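Local coordinates for protein 5,10-methylenetetrahydrofolate dehydrogenase (Bombyx mori, PDB 5ZF1) that probably oxidises 5,10-methylenetetrahydrofolate with NADP+ as its cofactor, as a member of the tetrahydrofolate dehydrogenase/cyclohydrolase family, at residues Tyr200-Lys203 against Asp204-Glu207; Leu225-Ala228 against Asp229-Lys232; Leu206-Tyr209 against Cys210-Ala213; Asp257-Tyr260 against Glu261-Ser264; Ala144-Glu147 against Met148-Phe152. All blocks are in the same frame, centred on the assembly; numbering follows the deposited sequence.

All five contacts are local and lie in the NAD(P)-binding, Rossmann-type part of the chain. Contacts 1 and 3 hold the two ends of helix 203-211 and share Leu206 and Glu207. Contact 2 is a turn that lies against this helix through Glu207 and Cys210. It is also joined to contact 4 by backbone pairing of Ile226 with Asp257 and Asp259. These four are partly buried, with apolar side chains turned to the sheet or to neighbouring helices and charged ones at the surface. Contact 5, on helix 140-151, is buried and touches none of the others. Its salt bridge is short and direct, whereas the ion pair inside contact 2 is long.

Contact 1: residues Tyr200-Lys203 against Asp204-Glu207; sequences YTPK and DKLE
Pro202 and Leu206 meet in a local contact at the N-terminus of helix 203-211, where the loop after strand 193-197 enters it. Pro202 is the N-cap residue, through its backbone. Its O accepts from Leu206 N at 2.9 Å. The next bond of the helix runs from Glu207 N to Lys203 O at 3.0 Å. The side chains pack around this first turn. The ring of Pro202 lies against the base of Lys205, with Pro202 CG 3.9 Å from Lys205 CG. Lys205 then bends at chi2 (-59°), and its amino end leads away from the proline. On the buried side, Thr201 places CG2 anti to its backbone N (chi1 -59°). This methyl meets the start of Leu206, 4.0 Å from Leu206 CB, and the two side chains cross at about a right angle. The same torsion sets Thr201 OG1 beside the backbone N. There it bonds with His198 N and with Thr193 OG1 of the second subunit, so a buried hydroxyl is satisfied. Glu207 CG rests 3.2 Å from Lys203 O. The helix start sits at the dimer interface: Pro202 packs on Gly158 of the second subunit, while Leu206 faces strands 160-164 and 193-197.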
# COMPACT_ATOMS: atom_id res chain seq x y z
N TYR B 200 1.09 -2.54 -18.52
CA TYR B 200 2.31 -2.27 -19.28
C TYR B 200 3.37 -3.36 -19.13
O TYR B 200 4.47 -3.21 -19.66
CB TYR B 200 2.88 -0.91 -18.87
CG TYR B 200 1.96 0.27 -19.15
CD1 TYR B 200 1.42 0.47 -20.41
CD2 TYR B 200 1.66 1.19 -18.14
CE1 TYR B 200 0.59 1.55 -20.66
CE2 TYR B 200 0.82 2.30 -18.38
CZ TYR B 200 0.29 2.45 -19.64
OH TYR B 200 -0.53 3.54 -19.93
N THR B 201 3.09 -4.43 -18.40
CA THR B 201 3.99 -5.58 -18.40
C THR B 201 4.03 -6.18 -19.80
O THR B 201 2.97 -6.52 -20.35
CB THR B 201 3.50 -6.63 -17.40
OG1 THR B 201 3.46 -6.05 -16.10
CG2 THR B 201 4.44 -7.84 -17.39
N PRO B 202 5.21 -6.35 -20.39
CA PRO B 202 5.30 -6.99 -21.71
C PRO B 202 4.78 -8.42 -21.68
O PRO B 202 4.93 -9.14 -20.68
CB PRO B 202 6.80 -6.95 -22.03
CG PRO B 202 7.40 -5.92 -21.09
CD PRO B 202 6.52 -5.95 -19.85
N LYS B 203 4.16 -8.81 -22.79
CA LYS B 203 3.53 -10.13 -22.91
C LYS B 203 4.49 -11.26 -22.56
O LYS B 203 4.16 -12.16 -21.78
CB LYS B 203 2.99 -10.32 -24.32
CG LYS B 203 1.83 -9.39 -24.67
CD LYS B 203 1.56 -9.42 -26.18
CE LYS B 203 0.45 -8.44 -26.57
NZ LYS B 203 0.34 -8.31 -28.06
N ASP B 204 5.69 -11.24 -23.15
CA ASP B 204 6.63 -12.33 -22.90
C ASP B 204 7.08 -12.37 -21.44
O ASP B 204 7.30 -13.46 -20.87
CB ASP B 204 7.84 -12.21 -23.83
CG ASP B 204 7.48 -12.48 -25.29
OD1 ASP B 204 6.58 -13.32 -25.55
OD2 ASP B 204 8.10 -11.85 -26.18
N LYS B 205 7.23 -11.20 -20.80
CA LYS B 205 7.59 -11.19 -19.38
C LYS B 205 6.45 -11.71 -18.52
O LYS B 205 6.68 -12.41 -17.52
CB LYS B 205 7.97 -9.78 -18.92
CG LYS B 205 9.11 -9.13 -19.69
CD LYS B 205 10.37 -9.96 -19.61
CE LYS B 205 11.61 -9.09 -19.66
NZ LYS B 205 12.82 -9.87 -19.31
N LEU B 206 5.21 -11.31 -18.84
CA LEU B 206 4.06 -11.81 -18.10
C LEU B 206 4.00 -13.32 -18.17
O LEU B 206 3.81 -14.00 -17.15
CB LEU B 206 2.76 -11.20 -18.64
CG LEU B 206 1.48 -11.87 -18.09
CD1 LEU B 206 1.28 -11.51 -16.64
CD2 LEU B 206 0.25 -11.49 -18.90
N GLU B 207 4.22 -13.87 -19.37
CA GLU B 207 4.15 -15.31 -19.53
C GLU B 207 5.24 -16.01 -18.71
O GLU B 207 4.98 -17.05 -18.09
CB GLU B 207 4.25 -15.68 -21.01
CG GLU B 207 3.04 -15.21 -21.80
CD GLU B 207 3.13 -15.58 -23.27
OE1 GLU B 207 4.16 -16.16 -23.67
OE2 GLU B 207 2.18 -15.26 -24.02

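Contact 2: residues Leu225-Ala228 against Asp229-Lys232; sequences LIKA and DMVK
Lys227 and Met230 close a short 3-10 turn in the loop between strands 215-218 and 236-239. Met230 N donates to Lys227 O at 2.8 Å. Val231 N donates to Ala228 O at 3.2 Å. These two i to i+3 bonds close the turn. A water at its end donates to Val231 O and, at an unusually short distance, to Ala228 O.

The side chain of Met230 folds back along the incoming chain. Its SD accepts a weak but straight bond from Lys227 N at 3.5 Å (177°). A bend at chi3 (58°) then carries CE to Ile226 CD1, 3.6 Å away. Ile226 uses its other branch on Val231, with Ile226 CG2 3.7 Å from Val231 CG2. In each pair the side chains cross at about a right angle. In this Rossmann-type domain the turn lies between two helices: Met230 packs on Glu207 and Cys210 of helix 203-211, and Val231 on Val263 of helix 260-263. With an alanine here instead of Met230, Lys227 N would probably lose its sulfur acceptor, and a gap would open beside Ile226 CD1.

Asp229 lies on the outer side. Its CG sits between the backbone N and the carbonyl carbon (chi1 59°), which brings the carboxylate alongside the Lys227 side chain. Asp229 OD1 comes within 3.2 Å of Lys227 CB. It forms only a long salt bridge, 3.9 Å, with Lys227 NZ, which also has a weak ion pair with Glu207.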
# COMPACT_ATOMS: atom_id res chain seq x y z
N LEU B 225 -5.51 -13.12 -21.08
CA LEU B 225 -5.84 -14.52 -21.31
C LEU B 225 -4.76 -15.37 -20.68
O LEU B 225 -3.59 -15.30 -21.08
CB LEU B 225 -6.00 -14.82 -22.80
CG LEU B 225 -6.55 -16.22 -23.09
CD1 LEU B 225 -7.81 -16.48 -22.27
CD2 LEU B 225 -6.83 -16.40 -24.58
N ILE B 226 -5.14 -16.15 -19.68
CA ILE B 226 -4.25 -17.17 -19.12
C ILE B 226 -4.42 -18.42 -19.97
O ILE B 226 -5.50 -19.02 -19.99
CB ILE B 226 -4.56 -17.46 -17.65
CG1 ILE B 226 -4.47 -16.18 -16.82
CG2 ILE B 226 -3.58 -18.49 -17.12
CD1 ILE B 226 -3.12 -15.52 -16.88
N LYS B 227 -3.37 -18.80 -20.68
CA LYS B 227 -3.38 -20.01 -21.50
C LYS B 227 -2.63 -21.12 -20.78
O LYS B 227 -1.82 -20.88 -19.88
CB LYS B 227 -2.75 -19.75 -22.86
CG LYS B 227 -3.15 -18.44 -23.50
CD LYS B 227 -2.56 -18.33 -24.90
CE LYS B 227 -1.71 -17.07 -25.07
NZ LYS B 227 -0.47 -17.07 -24.24
N ALA B 228 -2.88 -22.36 -21.22
CA ALA B 228 -2.30 -23.51 -20.55
C ALA B 228 -0.78 -23.47 -20.54
O ALA B 228 -0.15 -23.92 -19.57
CB ALA B 228 -2.80 -24.81 -21.20
N ASP B 229 -0.16 -22.92 -21.58
CA ASP B 229 1.30 -22.85 -21.60
C ASP B 229 1.85 -21.80 -20.65
O ASP B 229 3.08 -21.69 -20.52
CB ASP B 229 1.80 -22.58 -23.02
CG ASP B 229 1.26 -21.29 -23.60
OD1 ASP B 229 0.35 -20.68 -22.98
OD2 ASP B 229 1.73 -20.87 -24.68
N MET B 230 1.00 -21.03 -19.98
CA MET B 230 1.43 -20.06 -18.99
C MET B 230 1.37 -20.61 -17.58
O MET B 230 1.75 -19.90 -16.65
CB MET B 230 0.57 -18.79 -19.08
CG MET B 230 0.77 -18.02 -20.39
SD MET B 230 -0.49 -16.79 -20.73
CE MET B 230 -0.37 -15.75 -19.26
N VAL B 231 0.90 -21.84 -17.39
CA VAL B 231 0.53 -22.32 -16.07
C VAL B 231 1.52 -23.38 -15.63
O VAL B 231 1.84 -24.32 -16.38
CB VAL B 231 -0.92 -22.85 -16.05
CG1 VAL B 231 -1.28 -23.43 -14.68
CG2 VAL B 231 -1.86 -21.72 -16.43
N LYS B 232 2.04 -23.21 -14.43
CA LYS B 232 2.87 -24.23 -13.82
C LYS B 232 1.97 -25.40 -13.42
O LYS B 232 0.92 -25.19 -12.82
CB LYS B 232 3.56 -23.64 -12.59
CG LYS B 232 4.58 -24.52 -11.91
CD LYS B 232 5.13 -23.81 -10.67
CE LYS B 232 5.94 -24.73 -9.79
NZ LYS B 232 6.74 -23.92 -8.82
O HOH W 1 1.87 -25.23 -18.95

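Contact 3: residues Leu206-Tyr209 against Cys210-Ala213; sequences LEAY and CRNA
Leu206 and Cys210 form the tightly packed side of the last turns of helix 203-211. Leu206 CD1 lies 3.9 Å from Cys210 SG. The thiol also sits near the backbone, with SG 3.4 Å from Leu206 O, the carbonyl that accepts from Cys210 N at 2.9 Å. Both side chains reach Ile164 of strand 160-164. Tyr209 is buried too, against strands 160-164 and 193-197 and Asn160 of the second subunit.

The solvent side is looser. Arg211 bends at chi3 (-54°) and folds back along the helix surface. One face of its guanidinium lies over the backbone of Glu207 and Ala208, offset toward the rim. Arg211 NH2 is 3.5 Å from Ala208 CA, and Ala208 CB also touches it. The helix ends here. Asn212 is the first residue to leave helical geometry, and its N makes a 3.3 Å bond to Tyr209 O with the donor high above the carbonyl plane. Its bond to Ala208 O is weak.

Glu207 OE1 and Arg211 NH1 stay 4.5 Å apart, beyond a salt bridge. Their attraction is probably modest, and packing of the guanidinium on the helix backbone probably contributes alongside the charge.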
# COMPACT_ATOMS: atom_id res chain seq x y z
N LEU B 206 5.21 -11.31 -18.84
CA LEU B 206 4.06 -11.81 -18.10
C LEU B 206 4.00 -13.32 -18.17
O LEU B 206 3.81 -14.00 -17.15
CB LEU B 206 2.76 -11.20 -18.64
CG LEU B 206 1.48 -11.87 -18.09
CD1 LEU B 206 1.28 -11.51 -16.64
CD2 LEU B 206 0.25 -11.49 -18.90
N GLU B 207 4.22 -13.87 -19.37
CA GLU B 207 4.15 -15.31 -19.53
C GLU B 207 5.24 -16.01 -18.71
O GLU B 207 4.98 -17.05 -18.09
CB GLU B 207 4.25 -15.68 -21.01
CG GLU B 207 3.04 -15.21 -21.80
CD GLU B 207 3.13 -15.58 -23.27
OE1 GLU B 207 4.16 -16.16 -23.67
OE2 GLU B 207 2.18 -15.26 -24.02
N ALA B 208 6.45 -15.45 -18.69
CA ALA B 208 7.52 -16.03 -17.88
C ALA B 208 7.18 -15.98 -16.38
O ALA B 208 7.41 -16.95 -15.65
CB ALA B 208 8.84 -15.30 -18.15
N TYR B 209 6.65 -14.85 -15.90
CA TYR B 209 6.27 -14.81 -14.49
C TYR B 209 5.19 -15.84 -14.18
O TYR B 209 5.22 -16.48 -13.11
CB TYR B 209 5.77 -13.42 -14.12
CG TYR B 209 6.83 -12.35 -13.91
CD1 TYR B 209 7.75 -12.43 -12.88
CD2 TYR B 209 6.87 -11.23 -14.75
CE1 TYR B 209 8.68 -11.43 -12.68
CE2 TYR B 209 7.79 -10.22 -14.56
CZ TYR B 209 8.69 -10.33 -13.53
OH TYR B 209 9.59 -9.33 -13.34
N CYS B 210 4.21 -16.00 -15.08
CA CYS B 210 3.12 -16.92 -14.83
C CYS B 210 3.61 -18.36 -14.81
O CYS B 210 3.16 -19.15 -13.98
CB CYS B 210 2.02 -16.74 -15.87
SG CYS B 210 1.02 -15.26 -15.65
N ARG B 211 4.56 -18.69 -15.70
CA ARG B 211 5.05 -20.06 -15.76
C ARG B 211 5.77 -20.46 -14.49
O ARG B 211 5.87 -21.66 -14.20
CB ARG B 211 6.01 -20.25 -16.94
CG ARG B 211 5.35 -20.26 -18.27
CD ARG B 211 6.34 -20.76 -19.35
NE ARG B 211 7.60 -20.01 -19.37
CZ ARG B 211 7.82 -18.94 -20.14
NH1 ARG B 211 6.87 -18.50 -20.95
NH2 ARG B 211 9.00 -18.32 -20.10
N ASN B 212 6.30 -19.50 -13.75
CA ASN B 212 7.01 -19.80 -12.52
C ASN B 212 6.15 -19.59 -11.28
O ASN B 212 6.66 -19.69 -10.16
CB ASN B 212 8.28 -18.96 -12.43
CG ASN B 212 9.27 -19.31 -13.53
OD1 ASN B 212 9.54 -18.50 -14.42
ND2 ASN B 212 9.77 -20.53 -13.50
N ALA B 213 4.86 -19.30 -11.45
CA ALA B 213 4.00 -18.93 -10.33
C ALA B 213 3.31 -20.15 -9.76
O ALA B 213 2.79 -21.00 -10.49
CB ALA B 213 2.93 -17.92 -10.78

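Contact 4: residues Asp257-Tyr260 against Glu261-Ser264; sequences DVDY and EEVS
Tyr260 and Ser264 face each other across the first turn of helix 260-263, a short helix in the Rossmann-type domain with Asp259 at its N-cap. Tyr260 CG is anti to the backbone N (chi1 -176°), which swings the ring under the serine. Ser264 OG lies over the centre of one ring face, 3.2 Å above its plane. Ser264 OG donates to Tyr260 O at a short 2.5 Å, and Ser264 N donates to the same oxygen at 2.8 Å. The two donors come from opposite faces of the carbonyl plane. A glycine in place of Tyr260 would probably leave the serine hydroxyl without its aromatic floor and uncover Ile270 and Val273, on which the ring packs.

Asp259 and Glu262 lie side by side and point the same way, their carboxylate planes 73° apart. The acid ends stay separate, and Glu262 pairs with Lys265 instead. On the inner side, Val258 and Val263 cross at about a right angle, with Val258 CG1 3.8 Å from Val263 CB. Both pack on Ile237 and Ile270 of the sheet. Val263 N donates to Asp259 O at 2.8 Å. Beside it, a water accepts from Glu261 N at 3.0 Å and donates weakly to Asp259 OD1.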
# COMPACT_ATOMS: atom_id res chain seq x y z
N ASP B 257 -11.14 -14.62 -17.82
CA ASP B 257 -9.76 -14.33 -18.19
C ASP B 257 -8.92 -15.58 -18.38
O ASP B 257 -7.70 -15.47 -18.50
CB ASP B 257 -9.11 -13.45 -17.13
CG ASP B 257 -9.47 -11.99 -17.28
OD1 ASP B 257 -9.87 -11.59 -18.39
OD2 ASP B 257 -9.35 -11.25 -16.28
N VAL B 258 -9.54 -16.76 -18.40
CA VAL B 258 -8.81 -18.02 -18.36
C VAL B 258 -9.35 -18.94 -19.45
O VAL B 258 -10.57 -19.05 -19.64
CB VAL B 258 -8.92 -18.69 -16.97
CG1 VAL B 258 -8.10 -19.99 -16.93
CG2 VAL B 258 -8.45 -17.74 -15.89
N ASP B 259 -8.44 -19.60 -20.16
CA ASP B 259 -8.81 -20.67 -21.08
C ASP B 259 -9.14 -21.88 -20.22
O ASP B 259 -8.32 -22.77 -19.99
CB ASP B 259 -7.68 -20.94 -22.07
CG ASP B 259 -8.03 -22.01 -23.09
OD1 ASP B 259 -9.07 -22.68 -22.95
OD2 ASP B 259 -7.26 -22.16 -24.06
N TYR B 260 -10.38 -21.89 -19.72
CA TYR B 260 -10.76 -22.82 -18.66
C TYR B 260 -10.53 -24.27 -19.06
O TYR B 260 -9.94 -25.04 -18.31
CB TYR B 260 -12.21 -22.59 -18.24
CG TYR B 260 -12.64 -23.46 -17.08
CD1 TYR B 260 -13.29 -24.66 -17.29
CD2 TYR B 260 -12.37 -23.08 -15.77
CE1 TYR B 260 -13.68 -25.47 -16.23
CE2 TYR B 260 -12.75 -23.88 -14.70
CZ TYR B 260 -13.40 -25.07 -14.94
OH TYR B 260 -13.79 -25.87 -13.89
N GLU B 261 -10.99 -24.65 -20.26
CA GLU B 261 -10.93 -26.06 -20.65
C GLU B 261 -9.49 -26.57 -20.66
O GLU B 261 -9.21 -27.66 -20.14
CB GLU B 261 -11.59 -26.28 -22.01
CG GLU B 261 -11.56 -27.73 -22.45
CD GLU B 261 -12.18 -27.97 -23.81
OE1 GLU B 261 -13.03 -27.15 -24.24
OE2 GLU B 261 -11.82 -28.97 -24.46
N GLU B 262 -8.57 -25.80 -21.23
CA GLU B 262 -7.19 -26.27 -21.29
C GLU B 262 -6.46 -26.06 -19.97
O GLU B 262 -5.71 -26.94 -19.53
CB GLU B 262 -6.45 -25.57 -22.43
CG GLU B 262 -6.81 -26.09 -23.82
CD GLU B 262 -6.93 -27.61 -23.88
OE1 GLU B 262 -5.98 -28.31 -23.48
OE2 GLU B 262 -7.99 -28.10 -24.33
N VAL B 263 -6.67 -24.92 -19.32
CA VAL B 263 -5.94 -24.64 -18.08
C VAL B 263 -6.38 -25.59 -16.98
O VAL B 263 -5.56 -25.97 -16.13
CB VAL B 263 -6.12 -23.16 -17.69
CG1 VAL B 263 -5.67 -22.92 -16.24
CG2 VAL B 263 -5.31 -22.30 -18.63
N SER B 264 -7.65 -26.01 -16.98
CA SER B 264 -8.13 -26.99 -16.01
C SER B 264 -7.36 -28.30 -16.09
O SER B 264 -7.28 -29.02 -15.10
CB SER B 264 -9.62 -27.25 -16.20
OG SER B 264 -10.38 -26.07 -16.03
O HOH W 2 -12.32 -23.08 -22.39

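Contact 5: residues Ala144-Glu147 against Met148-Phe152; sequences AVVE and MLKRF
Glu147 and Arg151 form an i to i+4 salt bridge on helix 140-151 of the Rossmann-type domain. Arg151 NE donates to Glu147 OE2 at 2.8 Å, in a nearly straight bond. The oxygen meets the edge of the guanidinium in its plane and uses its anti lone pair. The carboxylate and guanidinium planes are 72° apart, and of the two oxygens OE2 makes the bond. Glu147 reaches its partner by placing CG anti to the backbone N (chi1 -163°) and bending at chi2 (62°). The other end of Arg151 is held as well: NH2 makes a salt bridge with Glu17 of helix 7-26. The guanidinium thus ties two helices together, with its rotation probably fixed by acids at two of its nitrogens.

The backbone beneath is regular. Arg151 N bonds to Glu147 O at 2.8 Å, and Met148, Leu149 and Lys150 each donate to the carbonyl four residues earlier.

The packing spreads round the helix. Val145 and Val146 face helix 171-178. Ala144, Glu147 and Met148 touch Met280 of helix 277-298. Val145 CG1 and Leu149 CD1 are loosely in contact at 4.4 Å. Lys150 runs alongside Val146 and points the same way, its aliphatic part against the valine. The closest touch between these two side chains is Val146 CG1 to Lys150 CD, 4.0 Å.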
# COMPACT_ATOMS: atom_id res chain seq x y z
N ALA B 144 -12.17 -11.48 -0.21
CA ALA B 144 -12.76 -12.71 -0.74
C ALA B 144 -11.70 -13.61 -1.37
O ALA B 144 -11.68 -14.82 -1.13
CB ALA B 144 -13.85 -12.37 -1.76
N VAL B 145 -10.82 -13.03 -2.19
CA VAL B 145 -9.73 -13.81 -2.78
C VAL B 145 -8.88 -14.45 -1.69
O VAL B 145 -8.58 -15.65 -1.74
CB VAL B 145 -8.87 -12.92 -3.69
CG1 VAL B 145 -7.59 -13.65 -4.09
CG2 VAL B 145 -9.67 -12.56 -4.89
N VAL B 146 -8.47 -13.66 -0.70
CA VAL B 146 -7.65 -14.18 0.38
C VAL B 146 -8.38 -15.30 1.12
O VAL B 146 -7.78 -16.32 1.48
CB VAL B 146 -7.24 -13.03 1.33
CG1 VAL B 146 -6.82 -13.58 2.70
CG2 VAL B 146 -6.13 -12.22 0.72
N GLU B 147 -9.69 -15.14 1.31
CA GLU B 147 -10.47 -16.17 2.00
C GLU B 147 -10.59 -17.44 1.17
O GLU B 147 -10.59 -18.55 1.73
CB GLU B 147 -11.85 -15.61 2.36
CG GLU B 147 -12.61 -16.40 3.42
CD GLU B 147 -11.91 -16.45 4.79
OE1 GLU B 147 -11.18 -15.51 5.15
OE2 GLU B 147 -12.12 -17.45 5.50
N MET B 148 -10.69 -17.32 -0.15
CA MET B 148 -10.72 -18.51 -0.99
C MET B 148 -9.42 -19.30 -0.86
O MET B 148 -9.43 -20.53 -0.77
CB MET B 148 -11.00 -18.12 -2.45
CG MET B 148 -12.36 -17.46 -2.65
SD MET B 148 -12.76 -16.95 -4.34
CE MET B 148 -12.02 -18.25 -5.32
N LEU B 149 -8.29 -18.59 -0.80
CA LEU B 149 -7.00 -19.27 -0.64
C LEU B 149 -6.90 -19.97 0.70
O LEU B 149 -6.44 -21.11 0.78
CB LEU B 149 -5.86 -18.28 -0.80
CG LEU B 149 -5.69 -17.69 -2.20
CD1 LEU B 149 -4.83 -16.45 -2.16
CD2 LEU B 149 -5.13 -18.75 -3.14
N LYS B 150 -7.31 -19.29 1.78
CA LYS B 150 -7.22 -19.88 3.11
C LYS B 150 -8.18 -21.05 3.26
O LYS B 150 -7.82 -22.08 3.83
CB LYS B 150 -7.49 -18.83 4.18
CG LYS B 150 -6.50 -17.68 4.16
CD LYS B 150 -6.76 -16.66 5.26
CE LYS B 150 -5.99 -17.01 6.52
NZ LYS B 150 -6.44 -18.29 7.16
N ARG B 151 -9.40 -20.91 2.76
CA ARG B 151 -10.38 -21.97 2.99
C ARG B 151 -10.10 -23.21 2.17
O ARG B 151 -10.47 -24.32 2.57
CB ARG B 151 -11.79 -21.45 2.70
CG ARG B 151 -12.22 -20.38 3.66
CD ARG B 151 -12.91 -20.96 4.87
NE ARG B 151 -13.36 -19.90 5.77
CZ ARG B 151 -14.43 -19.99 6.55
NH1 ARG B 151 -15.18 -21.09 6.53
NH2 ARG B 151 -14.77 -18.98 7.34
N PHE B 152 -9.43 -23.07 1.02
CA PHE B 152 -9.09 -24.23 0.22
C PHE B 152 -7.68 -24.74 0.48
O PHE B 152 -7.18 -25.60 -0.27
CB PHE B 152 -9.30 -23.92 -1.27
CG PHE B 152 -10.76 -23.81 -1.64
CD1 PHE B 152 -11.53 -24.95 -1.80
CD2 PHE B 152 -11.36 -22.57 -1.82
CE1 PHE B 152 -12.88 -24.85 -2.14
CE2 PHE B 152 -12.70 -22.47 -2.15
CZ PHE B 152 -13.46 -23.61 -2.31